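Long-range contacts in putative tetrapyrrole (Corrin/porphyrin) methylase (Bacteroides fragilis, PDB 3FFY), which is one domain of a probable RsmI-type methyltransferase that would use S-adenosyl-L-methionine to methylate the 2'-O of a cytidine ribose in 16S rRNA: residues A[20-25]-A[47-52]; A[70-75]-A[106-111]. All coordinates share one frame; numbering follows the deposited sequence.

Contact 1: residues A[20-25]-A[47-52]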
# COMPACT_ATOMS: atom_id res chain seq x y z
N PHE A 20 14.51 -4.55 9.07
CA PHE A 20 14.52 -5.04 7.70
C PHE A 20 15.91 -5.04 7.11
O PHE A 20 16.80 -4.30 7.58
CB PHE A 20 13.54 -4.27 6.80
CG PHE A 20 13.93 -2.84 6.52
CD1 PHE A 20 14.76 -2.53 5.45
CD2 PHE A 20 13.47 -1.82 7.31
CE1 PHE A 20 15.14 -1.21 5.18
CE2 PHE A 20 13.86 -0.52 7.07
CZ PHE A 20 14.70 -0.20 6.02
N CYS A 21 16.08 -5.89 6.11
CA CYS A 21 17.31 -6.06 5.39
C CYS A 21 17.17 -5.55 3.98
O CYS A 21 16.49 -6.17 3.16
CB CYS A 21 17.67 -7.53 5.36
SG CYS A 21 17.91 -8.17 7.01
N PHE A 22 17.82 -4.44 3.69
CA PHE A 22 17.89 -4.00 2.31
C PHE A 22 18.88 -4.93 1.64
O PHE A 22 20.03 -5.00 2.04
CB PHE A 22 18.32 -2.54 2.18
CG PHE A 22 18.45 -2.12 0.75
CD1 PHE A 22 17.31 -1.86 0.00
CD2 PHE A 22 19.69 -2.09 0.12
CE1 PHE A 22 17.41 -1.51 -1.37
CE2 PHE A 22 19.80 -1.73 -1.21
CZ PHE A 22 18.65 -1.45 -1.96
N GLU A 23 18.41 -5.66 0.62
CA GLU A 23 19.29 -6.56 -0.14
C GLU A 23 19.65 -6.03 -1.54
O GLU A 23 20.64 -6.43 -2.13
CB GLU A 23 18.61 -7.92 -0.29
CG GLU A 23 18.09 -8.53 1.00
CD GLU A 23 19.17 -9.06 1.93
OE1 GLU A 23 20.36 -9.19 1.53
OE2 GLU A 23 18.81 -9.36 3.07
N GLY A 24 18.85 -5.10 -2.07
CA GLY A 24 19.13 -4.51 -3.39
C GLY A 24 18.75 -5.48 -4.50
O GLY A 24 17.72 -6.10 -4.46
N PHE A 25 19.63 -5.62 -5.47
CA PHE A 25 19.42 -6.49 -6.61
C PHE A 25 20.10 -7.80 -6.35
O PHE A 25 21.25 -7.82 -5.89
CB PHE A 25 20.07 -5.86 -7.83
CG PHE A 25 19.39 -4.60 -8.27
CD1 PHE A 25 18.27 -4.67 -9.12
CD2 PHE A 25 19.83 -3.37 -7.85
CE1 PHE A 25 17.62 -3.52 -9.53
CE2 PHE A 25 19.20 -2.21 -8.27
CZ PHE A 25 18.08 -2.30 -9.10
N VAL A 47 14.21 -6.63 1.67
CA VAL A 47 13.79 -5.74 0.60
C VAL A 47 14.76 -5.86 -0.55
O VAL A 47 16.00 -5.79 -0.36
CB VAL A 47 13.73 -4.25 1.06
CG1 VAL A 47 13.28 -3.36 -0.15
CG2 VAL A 47 12.80 -4.13 2.30
N PHE A 48 14.19 -6.10 -1.72
CA PHE A 48 14.95 -6.26 -2.98
C PHE A 48 14.37 -5.32 -4.04
O PHE A 48 13.18 -4.98 -4.00
CB PHE A 48 14.78 -7.67 -3.55
CG PHE A 48 15.10 -8.79 -2.58
CD1 PHE A 48 16.35 -9.38 -2.57
CD2 PHE A 48 14.11 -9.28 -1.75
CE1 PHE A 48 16.62 -10.44 -1.69
CE2 PHE A 48 14.36 -10.32 -0.87
CZ PHE A 48 15.62 -10.90 -0.83
N TYR A 49 15.22 -4.96 -5.00
CA TYR A 49 14.82 -4.28 -6.25
C TYR A 49 14.93 -5.28 -7.37
O TYR A 49 15.83 -6.13 -7.37
CB TYR A 49 15.74 -3.09 -6.55
CG TYR A 49 15.56 -1.89 -5.65
CD1 TYR A 49 14.34 -1.55 -5.14
CD2 TYR A 49 16.62 -1.06 -5.36
CE1 TYR A 49 14.18 -0.42 -4.36
CE2 TYR A 49 16.46 0.08 -4.59
CZ TYR A 49 15.23 0.37 -4.09
OH TYR A 49 15.03 1.49 -3.32
N GLU A 50 14.01 -5.18 -8.33
CA GLU A 50 13.99 -6.09 -9.45
C GLU A 50 13.45 -5.40 -10.71
O GLU A 50 12.69 -4.42 -10.64
CB GLU A 50 13.15 -7.31 -9.10
CG GLU A 50 13.28 -8.49 -10.05
CD GLU A 50 14.72 -8.87 -10.27
OE1 GLU A 50 15.18 -9.76 -9.51
OE2 GLU A 50 15.40 -8.22 -11.13
N SER A 51 13.85 -5.94 -11.86
CA SER A 51 13.34 -5.45 -13.13
C SER A 51 12.11 -6.24 -13.54
O SER A 51 11.89 -7.39 -13.06
CB SER A 51 14.43 -5.52 -14.19
OG SER A 51 14.58 -6.83 -14.70
N PRO A 52 11.26 -5.63 -14.37
CA PRO A 52 9.98 -6.29 -14.68
C PRO A 52 10.18 -7.64 -15.41
O PRO A 52 9.43 -8.58 -15.17
CB PRO A 52 9.25 -5.29 -15.58
CG PRO A 52 10.08 -4.05 -15.62
CD PRO A 52 11.43 -4.33 -15.05
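Phe22 and Tyr49 meet in an offset edge-to-face pair: CE1 of Phe22 lies over one face of the tyrosine ring, 3.7 Å from Tyr49 CE2, with the planes at 73°. CG of Phe22, anti to the backbone N (chi1 177°), sits beside the carbonyl carbon; one face of the ring covers Gly24 N, over its centre. The Phe25 ring meets Tyr49 nearer its base, with Tyr49 CB over one of the Phe25 faces, 3.5 Å from Phe25 CE1, and Phe25 CE2 at the edge of the tyrosine ring, so three aromatics form one cluster. Glu23 and Phe48 lie side by side, pointing the same way, the aliphatic Glu23 CG making a CH-pi contact over the phenyl ring while its carboxylate goes on to a salt bridge with Lys35.

Beneath them the strands are parallel. Val47 N donates to Cys21 O, and Val47 O accepts a short bond from Glu23 N (2.6 Å) and a weak one from Gly24 N. The register slips by one residue between Phe22-Val47 and Gly24-Phe48, a beta bulge, after which Tyr49 N bonds to Gly24 O (2.8 Å). Glycine suits the bulge: its phi is positive, 76°, and the Phe22 ring leaves little room for a side chain.

The pair closes the beta-alpha-beta unit of strand 20-24, helix 32-38 and strand 45-50; helix 6-12 packs on Phe20 and Val47, and strand 106-110 continues the sheet beyond strand 45-50.

Contact 2: residues A[70-75]-A[106-111]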
# COMPACT_ATOMS: atom_id res chain seq x y z
N ARG A 70 5.11 -18.07 1.74
CA ARG A 70 5.73 -16.88 2.34
C ARG A 70 5.08 -15.62 1.82
O ARG A 70 4.91 -15.45 0.60
CB ARG A 70 7.22 -16.81 2.07
CG ARG A 70 8.00 -15.72 2.86
CD ARG A 70 8.13 -16.06 4.38
NE ARG A 70 9.00 -17.18 4.68
CZ ARG A 70 10.34 -17.14 4.77
NH1 ARG A 70 11.00 -18.26 5.02
NH2 ARG A 70 11.04 -16.01 4.60
N GLN A 71 4.76 -14.73 2.75
CA GLN A 71 4.18 -13.45 2.41
C GLN A 71 5.17 -12.53 1.72
O GLN A 71 6.36 -12.48 2.06
CB GLN A 71 3.57 -12.78 3.64
CG GLN A 71 2.31 -13.45 4.17
CD GLN A 71 1.11 -13.33 3.20
OE1 GLN A 71 0.88 -12.27 2.61
NE2 GLN A 71 0.34 -14.40 3.05
N VAL A 72 4.66 -11.83 0.69
CA VAL A 72 5.44 -10.96 -0.12
C VAL A 72 4.57 -9.82 -0.61
O VAL A 72 3.31 -9.93 -0.65
CB VAL A 72 5.99 -11.73 -1.32
CG1 VAL A 72 4.82 -12.31 -2.20
CG2 VAL A 72 7.03 -10.91 -2.13
N SER A 73 5.22 -8.71 -0.97
CA SER A 73 4.55 -7.51 -1.50
C SER A 73 5.43 -7.02 -2.64
O SER A 73 6.64 -6.82 -2.43
CB SER A 73 4.52 -6.40 -0.43
OG SER A 73 3.64 -5.36 -0.79
N VAL A 74 4.83 -6.78 -3.80
CA VAL A 74 5.57 -6.22 -4.91
C VAL A 74 4.94 -4.87 -5.25
O VAL A 74 3.70 -4.75 -5.40
CB VAL A 74 5.64 -7.20 -6.10
CG1 VAL A 74 6.16 -6.46 -7.37
CG2 VAL A 74 6.48 -8.47 -5.70
N SER A 75 5.79 -3.85 -5.28
CA SER A 75 5.34 -2.49 -5.39
C SER A 75 6.05 -1.72 -6.49
O SER A 75 7.27 -1.85 -6.75
CB SER A 75 5.53 -1.71 -4.07
OG SER A 75 4.71 -2.24 -3.06
N ILE A 106 10.46 -2.57 -9.87
CA ILE A 106 9.67 -2.84 -8.69
C ILE A 106 10.56 -3.07 -7.49
O ILE A 106 11.77 -3.24 -7.61
CB ILE A 106 8.69 -4.02 -8.91
CG1 ILE A 106 9.42 -5.28 -9.42
CG2 ILE A 106 7.60 -3.60 -9.93
CD1 ILE A 106 9.43 -5.39 -11.02
N VAL A 107 9.92 -3.04 -6.33
CA VAL A 107 10.48 -3.35 -5.05
C VAL A 107 9.72 -4.59 -4.59
O VAL A 107 8.47 -4.67 -4.72
CB VAL A 107 10.24 -2.18 -4.00
CG1 VAL A 107 10.88 -2.51 -2.63
CG2 VAL A 107 10.69 -0.82 -4.55
N ILE A 108 10.49 -5.57 -4.09
CA ILE A 108 9.95 -6.74 -3.48
C ILE A 108 10.22 -6.66 -1.99
O ILE A 108 11.38 -6.50 -1.56
CB ILE A 108 10.59 -8.06 -4.05
CG1 ILE A 108 10.53 -8.05 -5.58
CG2 ILE A 108 9.88 -9.31 -3.41
CD1 ILE A 108 11.36 -9.18 -6.30
N VAL A 109 9.14 -6.76 -1.21
CA VAL A 109 9.23 -6.82 0.26
C VAL A 109 8.78 -8.20 0.67
O VAL A 109 7.60 -8.56 0.50
CB VAL A 109 8.39 -5.74 0.95
CG1 VAL A 109 8.59 -5.76 2.53
CG2 VAL A 109 8.78 -4.39 0.38
N LEU A 110 9.74 -8.99 1.14
CA LEU A 110 9.57 -10.40 1.46
C LEU A 110 9.60 -10.59 2.99
O LEU A 110 10.52 -10.16 3.68
CB LEU A 110 10.74 -11.21 0.85
CG LEU A 110 10.69 -12.75 0.97
CD1 LEU A 110 9.46 -13.43 0.23
CD2 LEU A 110 12.08 -13.36 0.54
N ALA A 111 8.59 -11.27 3.49
CA ALA A 111 8.50 -11.64 4.91
C ALA A 111 9.65 -12.56 5.27
O ALA A 111 10.07 -13.43 4.48
CB ALA A 111 7.11 -12.32 5.21
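Val72 and Val74 face Leu110 and Ile108 across an antiparallel pair of strands near the middle of the mixed beta-sheet of this alpha/beta domain. Packing is tightest on this face: Val72 CG2, anti to its backbone N, comes within 3.5 Å of Ile108 CG2, whereas Val74 and Ile108 lie side by side, with Val74 CG2 4.1 Å from Ile108 CG1. Val74 CG1 also reaches Ile106 CB at 3.8 Å. Beta-branched valine and isoleucine suit extended backbone; with Leu110 they fill the layer between the sheet and helix 55-66, which meets Val74, Ile108 and Leu110.

The other face carries Ser73 and Ser75 opposite Val109 and Val107. Helix 6-12 lies close here, its Ala9 touching Ser75 and both valines, and a small serine takes little room beside it; the buried Ser75 OG is hydrogen-bonded to Thr85 OG1. Ser73 with Val109, and Ser75 with Val107, are the hydrogen-bonded pairs, each joined by two backbone bonds; that from Val109 N to Ser73 O is almost straight, at 179°.

Toward Gln71 the contact opens to solvent. Gln71 is exposed, and its CB merely rests 3.9 Å from Ala111 CB, although Ala111 N still bonds to Gln71 O. The partly exposed Arg70 turns back over the end of the neighbouring strand, its chain bent at chi2 and chi3 and crossing that of Leu110 at about a right angle, CG against CD1. Its guanidinium presents an edge to the carbonyl of Ala111, just beyond the strand: NH2 donates to Ala111 O at 2.8 Å, the oxygen lying close to the guanidinium plane.

How the contacts relate
Both contacts belong to one sheet, where strands 45-50 and 106-110 are neighbours. Their centres lie about 9 Å apart, and the strands are joined by probable hydrogen bonds from Ile108 N to Phe48 O (2.8 Å) and Ile106 N to Glu50 O. Val107 packs against both Val47 and Tyr49, so the layer on the helix 6-12 side is continuous. Contact 2 is the more deeply buried, a regular antiparallel pairing dominated by aliphatic side chains. Contact 1 includes the outermost strand 20-24; its pairing is parallel and bulged, and Phe22 and Phe25 are exposed while Phe48 and Tyr49 are buried. Charge appears differently: Glu23 pairs with a lysine, whereas Arg70 bonds a backbone carbonyl.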